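Local coordinates for putative acyl-[acyl-carrier-protein] desaturase DesA2 (PDB 1ZA0), which may act as an acyl-carrier-protein desaturase in mycobacterial fatty acid biosynthesis, and binds metal within a four-helix bundle, at residues F157-L169 with I244-I258. Sequence-based numbering, arbitrary orientation.
With MN (manganese (II) ion), chain B.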
loop_
_atom_site.group_PDB
_atom_site.type_symbol
_atom_site.label_atom_id
_atom_site.label_comp_id
_atom_site.label_asym_id
_atom_site.label_seq_id
_atom_site.Cartn_x
_atom_site.Cartn_y
_atom_site.Cartn_z
ATOM N N PHE A 157 -1.556 1.829 10.055
ATOM C CA PHE A 157 -0.881 0.562 9.993
ATOM C C PHE A 157 -0.847 0.012 8.553
ATOM O O PHE A 157 0.104 -0.617 8.148
ATOM C CB PHE A 157 -1.592 -0.447 10.865
ATOM C CG PHE A 157 -1.193 -0.409 12.280
ATOM C CD1 PHE A 157 0.041 -0.881 12.668
ATOM C CD2 PHE A 157 -2.098 0.049 13.272
ATOM C CE1 PHE A 157 0.424 -0.874 13.994
ATOM C CE2 PHE A 157 -1.711 0.053 14.647
ATOM C CZ PHE A 157 -0.449 -0.391 14.991
ATOM N N TYR A 158 -1.970 0.156 7.863
ATOM C CA TYR A 158 -2.160 -0.403 6.549
ATOM C C TYR A 158 -1.225 0.304 5.535
ATOM O O TYR A 158 -0.562 -0.365 4.748
ATOM C CB TYR A 158 -3.646 -0.286 6.126
ATOM C CG TYR A 158 -3.930 -0.820 4.721
ATOM C CD1 TYR A 158 -4.100 -2.182 4.520
ATOM C CD2 TYR A 158 -3.990 0.021 3.621
ATOM C CE1 TYR A 158 -4.355 -2.711 3.251
ATOM C CE2 TYR A 158 -4.248 -0.505 2.330
ATOM C CZ TYR A 158 -4.407 -1.878 2.163
ATOM O OH TYR A 158 -4.670 -2.455 0.924
ATOM N N GLU A 159 -1.111 1.623 5.618
ATOM C CA GLU A 159 -0.123 2.341 4.857
ATOM C C GLU A 159 1.302 1.981 5.219
ATOM O O GLU A 159 2.151 1.922 4.348
ATOM C CB GLU A 159 -0.333 3.853 4.912
ATOM C CG GLU A 159 -1.644 4.270 4.291
ATOM C CD GLU A 159 -1.533 4.189 2.748
ATOM O OE1 GLU A 159 -0.449 3.719 2.243
ATOM O OE2 GLU A 159 -2.433 4.626 2.048
ATOM N N ARG A 160 1.574 1.683 6.482
ATOM C CA ARG A 160 2.918 1.268 6.824
ATOM C C ARG A 160 3.219 -0.119 6.206
ATOM O O ARG A 160 4.289 -0.328 5.734
ATOM C CB ARG A 160 3.107 1.201 8.340
ATOM C CG ARG A 160 4.582 0.899 8.749
ATOM C CD ARG A 160 4.840 1.085 10.242
ATOM N NE ARG A 160 6.254 1.127 10.576
ATOM C CZ ARG A 160 6.985 2.190 10.862
ATOM N NH1 ARG A 160 6.484 3.408 10.847
ATOM N NH2 ARG A 160 8.266 2.006 11.148
ATOM N N CYS A 161 2.252 -1.028 6.246
ATOM C CA CYS A 161 2.362 -2.301 5.529
ATOM C C CYS A 161 2.692 -2.073 4.042
ATOM O O CYS A 161 3.610 -2.708 3.526
ATOM C CB CYS A 161 1.090 -3.140 5.619
ATOM S SG CYS A 161 0.686 -3.650 7.287
ATOM N N GLY A 162 1.937 -1.196 3.383
ATOM C CA GLY A 162 2.204 -0.762 2.010
ATOM C C GLY A 162 3.622 -0.290 1.806
ATOM O O GLY A 162 4.257 -0.643 0.804
ATOM N N ALA A 163 4.114 0.539 2.725
ATOM C CA ALA A 163 5.428 1.142 2.599
ATOM C C ALA A 163 6.555 0.093 2.732
ATOM O O ALA A 163 7.464 0.121 1.907
ATOM C CB ALA A 163 5.604 2.252 3.599
ATOM N N VAL A 164 6.431 -0.829 3.689
ATOM C CA VAL A 164 7.377 -1.918 3.893
ATOM C C VAL A 164 7.372 -2.929 2.699
ATOM O O VAL A 164 8.410 -3.251 2.121
ATOM C CB VAL A 164 7.076 -2.625 5.200
ATOM C CG1 VAL A 164 7.909 -3.880 5.371
ATOM C CG2 VAL A 164 7.338 -1.629 6.411
ATOM N N PHE A 165 6.176 -3.362 2.318
ATOM C CA PHE A 165 5.976 -4.189 1.127
ATOM C C PHE A 165 6.650 -3.616 -0.101
ATOM O O PHE A 165 7.441 -4.315 -0.727
ATOM C CB PHE A 165 4.461 -4.415 0.928
ATOM C CG PHE A 165 4.084 -5.422 -0.126
ATOM C CD1 PHE A 165 3.501 -6.630 0.227
ATOM C CD2 PHE A 165 4.239 -5.116 -1.497
ATOM C CE1 PHE A 165 3.089 -7.571 -0.759
ATOM C CE2 PHE A 165 3.810 -6.003 -2.477
ATOM C CZ PHE A 165 3.255 -7.270 -2.091
ATOM N N CYS A 166 6.392 -2.334 -0.442
ATOM C CA CYS A 166 6.875 -1.786 -1.673
ATOM C C CYS A 166 8.377 -1.453 -1.605
ATOM O O CYS A 166 9.096 -1.562 -2.620
ATOM C CB CYS A 166 6.083 -0.539 -2.077
ATOM S SG CYS A 166 4.382 -0.899 -2.514
ATOM N N ARG A 167 8.843 -1.023 -0.426
ATOM C CA ARG A 167 10.263 -0.863 -0.216
ATOM C C ARG A 167 11.039 -2.198 -0.440
ATOM O O ARG A 167 12.069 -2.205 -1.165
ATOM C CB ARG A 167 10.564 -0.281 1.176
ATOM C CG ARG A 167 12.072 -0.075 1.371
ATOM N N ASN A 168 10.537 -3.289 0.156
ATOM C CA ASN A 168 11.196 -4.557 0.126
ATOM C C ASN A 168 11.135 -5.069 -1.297
ATOM O O ASN A 168 12.072 -5.717 -1.789
ATOM C CB ASN A 168 10.570 -5.586 1.100
ATOM C CG ASN A 168 10.779 -5.218 2.582
ATOM O OD1 ASN A 168 11.574 -4.297 2.903
ATOM N ND2 ASN A 168 10.109 -5.968 3.476
ATOM N N LEU A 169 10.015 -4.853 -1.956
ATOM C CA LEU A 169 9.882 -5.289 -3.339
ATOM C C LEU A 169 10.781 -4.548 -4.295
ATOM O O LEU A 169 11.463 -5.170 -5.090
ATOM C CB LEU A 169 8.418 -5.175 -3.778
ATOM C CG LEU A 169 8.110 -5.510 -5.220
ATOM C CD1 LEU A 169 8.377 -6.946 -5.634
ATOM C CD2 LEU A 169 6.655 -5.095 -5.563
ATOM N N ILE A 244 9.735 -10.402 1.021
ATOM C CA ILE A 244 9.105 -9.110 0.683
ATOM C C ILE A 244 8.080 -8.760 1.768
ATOM O O ILE A 244 8.085 -7.663 2.305
ATOM C CB ILE A 244 8.484 -9.196 -0.731
ATOM C CG1 ILE A 244 9.630 -9.349 -1.766
ATOM C CG2 ILE A 244 7.501 -8.080 -1.040
ATOM C CD1 ILE A 244 9.147 -9.953 -3.094
ATOM N N PHE A 245 7.141 -9.650 2.016
ATOM C CA PHE A 245 6.195 -9.384 3.075
ATOM C C PHE A 245 5.615 -10.658 3.573
ATOM O O PHE A 245 5.218 -11.534 2.815
ATOM C CB PHE A 245 5.093 -8.438 2.626
ATOM C CG PHE A 245 4.403 -7.724 3.749
ATOM C CD1 PHE A 245 4.913 -6.525 4.260
ATOM C CD2 PHE A 245 3.266 -8.262 4.335
ATOM C CE1 PHE A 245 4.280 -5.857 5.294
ATOM C CE2 PHE A 245 2.604 -7.550 5.387
ATOM C CZ PHE A 245 3.121 -6.361 5.854
ATOM N N GLY A 246 5.543 -10.749 4.892
ATOM C CA GLY A 246 4.944 -11.903 5.570
ATOM C C GLY A 246 4.772 -11.650 7.050
ATOM O O GLY A 246 4.921 -10.507 7.513
ATOM N N LYS A 247 4.505 -12.724 7.803
ATOM C CA LYS A 247 4.101 -12.584 9.214
ATOM C C LYS A 247 5.236 -11.946 10.008
ATOM O O LYS A 247 4.959 -11.158 10.868
ATOM C CB LYS A 247 3.635 -13.940 9.834
ATOM C CG LYS A 247 2.155 -14.289 9.557
ATOM N N PRO A 248 6.499 -12.290 9.745
ATOM C CA PRO A 248 7.621 -11.657 10.437
ATOM C C PRO A 248 7.788 -10.155 10.122
ATOM O O PRO A 248 8.132 -9.403 11.008
ATOM C CB PRO A 248 8.855 -12.431 9.916
ATOM C CG PRO A 248 8.344 -13.675 9.344
ATOM C CD PRO A 248 6.975 -13.339 8.825
ATOM N N GLN A 249 7.623 -9.759 8.861
ATOM C CA GLN A 249 7.704 -8.357 8.521
ATOM C C GLN A 249 6.527 -7.638 9.221
ATOM O O GLN A 249 6.721 -6.572 9.788
ATOM C CB GLN A 249 7.690 -8.148 7.013
ATOM C CG GLN A 249 8.983 -8.547 6.338
ATOM C CD GLN A 249 9.178 -10.071 6.151
ATOM O OE1 GLN A 249 8.226 -10.837 6.047
ATOM N NE2 GLN A 249 10.427 -10.492 6.151
ATOM N N LEU A 250 5.352 -8.266 9.268
ATOM C CA LEU A 250 4.172 -7.645 9.821
ATOM C C LEU A 250 4.342 -7.413 11.303
ATOM O O LEU A 250 4.084 -6.320 11.802
ATOM C CB LEU A 250 2.963 -8.508 9.553
ATOM C CG LEU A 250 1.623 -7.993 10.051
ATOM C CD1 LEU A 250 1.268 -6.600 9.464
ATOM C CD2 LEU A 250 0.481 -8.993 9.704
ATOM N N ARG A 251 4.770 -8.458 11.999
ATOM C CA ARG A 251 5.090 -8.396 13.417
ATOM C C ARG A 251 6.114 -7.272 13.699
ATOM O O ARG A 251 5.871 -6.386 14.481
ATOM C CB ARG A 251 5.548 -9.823 13.898
ATOM C CG ARG A 251 5.663 -10.026 15.439
ATOM C CD ARG A 251 6.603 -11.190 15.932
ATOM N NE ARG A 251 8.035 -10.832 15.800
ATOM C CZ ARG A 251 9.004 -11.073 16.692
ATOM N NH1 ARG A 251 8.762 -11.665 17.868
ATOM N NH2 ARG A 251 10.249 -10.697 16.405
ATOM N N GLN A 252 7.240 -7.251 13.027
ATOM C CA GLN A 252 8.162 -6.161 13.257
ATOM C C GLN A 252 7.545 -4.752 12.994
ATOM O O GLN A 252 7.749 -3.853 13.810
ATOM C CB GLN A 252 9.444 -6.288 12.427
ATOM C CG GLN A 252 10.639 -5.482 12.945
ATOM C CD GLN A 252 10.880 -5.724 14.459
ATOM O OE1 GLN A 252 11.164 -6.849 14.839
ATOM N NE2 GLN A 252 10.715 -4.674 15.306
ATOM N N LEU A 253 6.849 -4.537 11.872
ATOM C CA LEU A 253 6.378 -3.152 11.564
ATOM C C LEU A 253 5.318 -2.729 12.595
ATOM O O LEU A 253 5.226 -1.567 12.911
ATOM C CB LEU A 253 5.851 -2.959 10.131
ATOM C CG LEU A 253 4.559 -3.619 9.701
ATOM C CD1 LEU A 253 3.339 -2.761 10.055
ATOM C CD2 LEU A 253 4.573 -3.930 8.188
ATOM N N ILE A 254 4.527 -3.672 13.093
ATOM C CA ILE A 254 3.566 -3.354 14.120
ATOM C C ILE A 254 4.271 -2.833 15.404
ATOM O O ILE A 254 3.852 -1.864 15.985
ATOM C CB ILE A 254 2.692 -4.524 14.490
ATOM C CG1 ILE A 254 1.714 -4.866 13.382
ATOM C CG2 ILE A 254 1.834 -4.175 15.768
ATOM C CD1 ILE A 254 1.168 -6.340 13.493
ATOM N N SER A 255 5.292 -3.549 15.859
ATOM C CA SER A 255 6.171 -3.086 16.936
ATOM C C SER A 255 6.794 -1.718 16.670
ATOM O O SER A 255 6.742 -0.853 17.516
ATOM C CB SER A 255 7.288 -4.111 17.151
ATOM O OG SER A 255 8.122 -3.755 18.227
ATOM N N ASP A 256 7.368 -1.514 15.498
ATOM C CA ASP A 256 7.921 -0.223 15.132
ATOM C C ASP A 256 6.887 0.918 15.114
ATOM O O ASP A 256 7.220 2.033 15.453
ATOM C CB ASP A 256 8.600 -0.249 13.768
ATOM C CG ASP A 256 9.712 -1.298 13.634
ATOM O OD1 ASP A 256 10.300 -1.741 14.650
ATOM O OD2 ASP A 256 10.049 -1.703 12.483
ATOM N N ARG A 257 5.673 0.659 14.678
ATOM C CA ARG A 257 4.686 1.709 14.581
ATOM C C ARG A 257 4.246 2.123 16.003
ATOM O O ARG A 257 4.082 3.300 16.298
ATOM C CB ARG A 257 3.515 1.221 13.741
ATOM C CG ARG A 257 2.393 2.175 13.555
ATOM C CD ARG A 257 2.800 3.373 12.821
ATOM N NE ARG A 257 3.154 4.454 13.733
ATOM C CZ ARG A 257 3.703 5.565 13.348
ATOM N NH1 ARG A 257 3.979 5.771 12.053
ATOM N NH2 ARG A 257 3.942 6.515 14.237
ATOM N N ILE A 258 4.070 1.154 16.860
ATOM C CA ILE A 258 3.681 1.424 18.276
ATOM C C ILE A 258 4.771 2.246 18.939
ATOM O O ILE A 258 4.486 3.250 19.583
ATOM C CB ILE A 258 3.459 0.080 18.999
ATOM C CG1 ILE A 258 2.162 -0.530 18.523
ATOM C CG2 ILE A 258 3.437 0.263 20.558
ATOM C CD1 ILE A 258 1.985 -1.952 18.865
HETATM MN MN MN B . -1.082 4.275 0.130
HETATM O O HOH W 1 8.686 -0.999 10.291
HETATM O O HOH W 2 -1.813 2.241 0.309
#
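Asn168 ND2 donates to the backbone O of Ile244 at 2.9 Å, a nearly straight bond (N-H...O 164°) that lies close to the amide plane of Asn168 but comes in tilted from the plane of the carbonyl. It ties helix 148-172 to the turn that leads, through Gly246 as N-cap, into helix 247-260. Just beside it, Ile244 lays CG2 over the centre of one face of the Phe165 ring, a CH-pi contact 4.2 Å from the centroid. Phe245 comes in across Phe165, its CB 3.4 Å from Phe165 CD1 and the two ring planes inclined at 44°; its far end, CZ, reaches CB and SG of Cys161, while Val164 CG1 meets its edge.

Farther along, Leu253 is a knob in the hole formed by Phe157, Arg160, Cys161 and Val164. Its chi1 of 69° sets CG between backbone N and carbonyl carbon, and CD2 comes within 3.8 Å of Cys161 CA. Arg160 stretches out alongside Leu253, running in the opposite direction, and reaches Asp256 through water 1, which accepts from NH2 and donates to Asp256 OD2 at 2.7 Å. Arg257 CG makes an off-centre CH-pi contact with the Phe157 ring, and Arg257 NH1 lies 3.6 Å from Arg160 NH1.

Glu159, on the same helix, binds manganese through both carboxylate oxygens, with Glu107, Glu189, His192 and water 2 completing the site, probably an iron position of the family's two-iron centre. Arg160 NH1 and Arg257 NH1 both salt-bridge Glu193 OE2 on helix 176-206; this shared carboxylate probably offsets their charge, joining the largely apolar packing to the metal-bearing bundle.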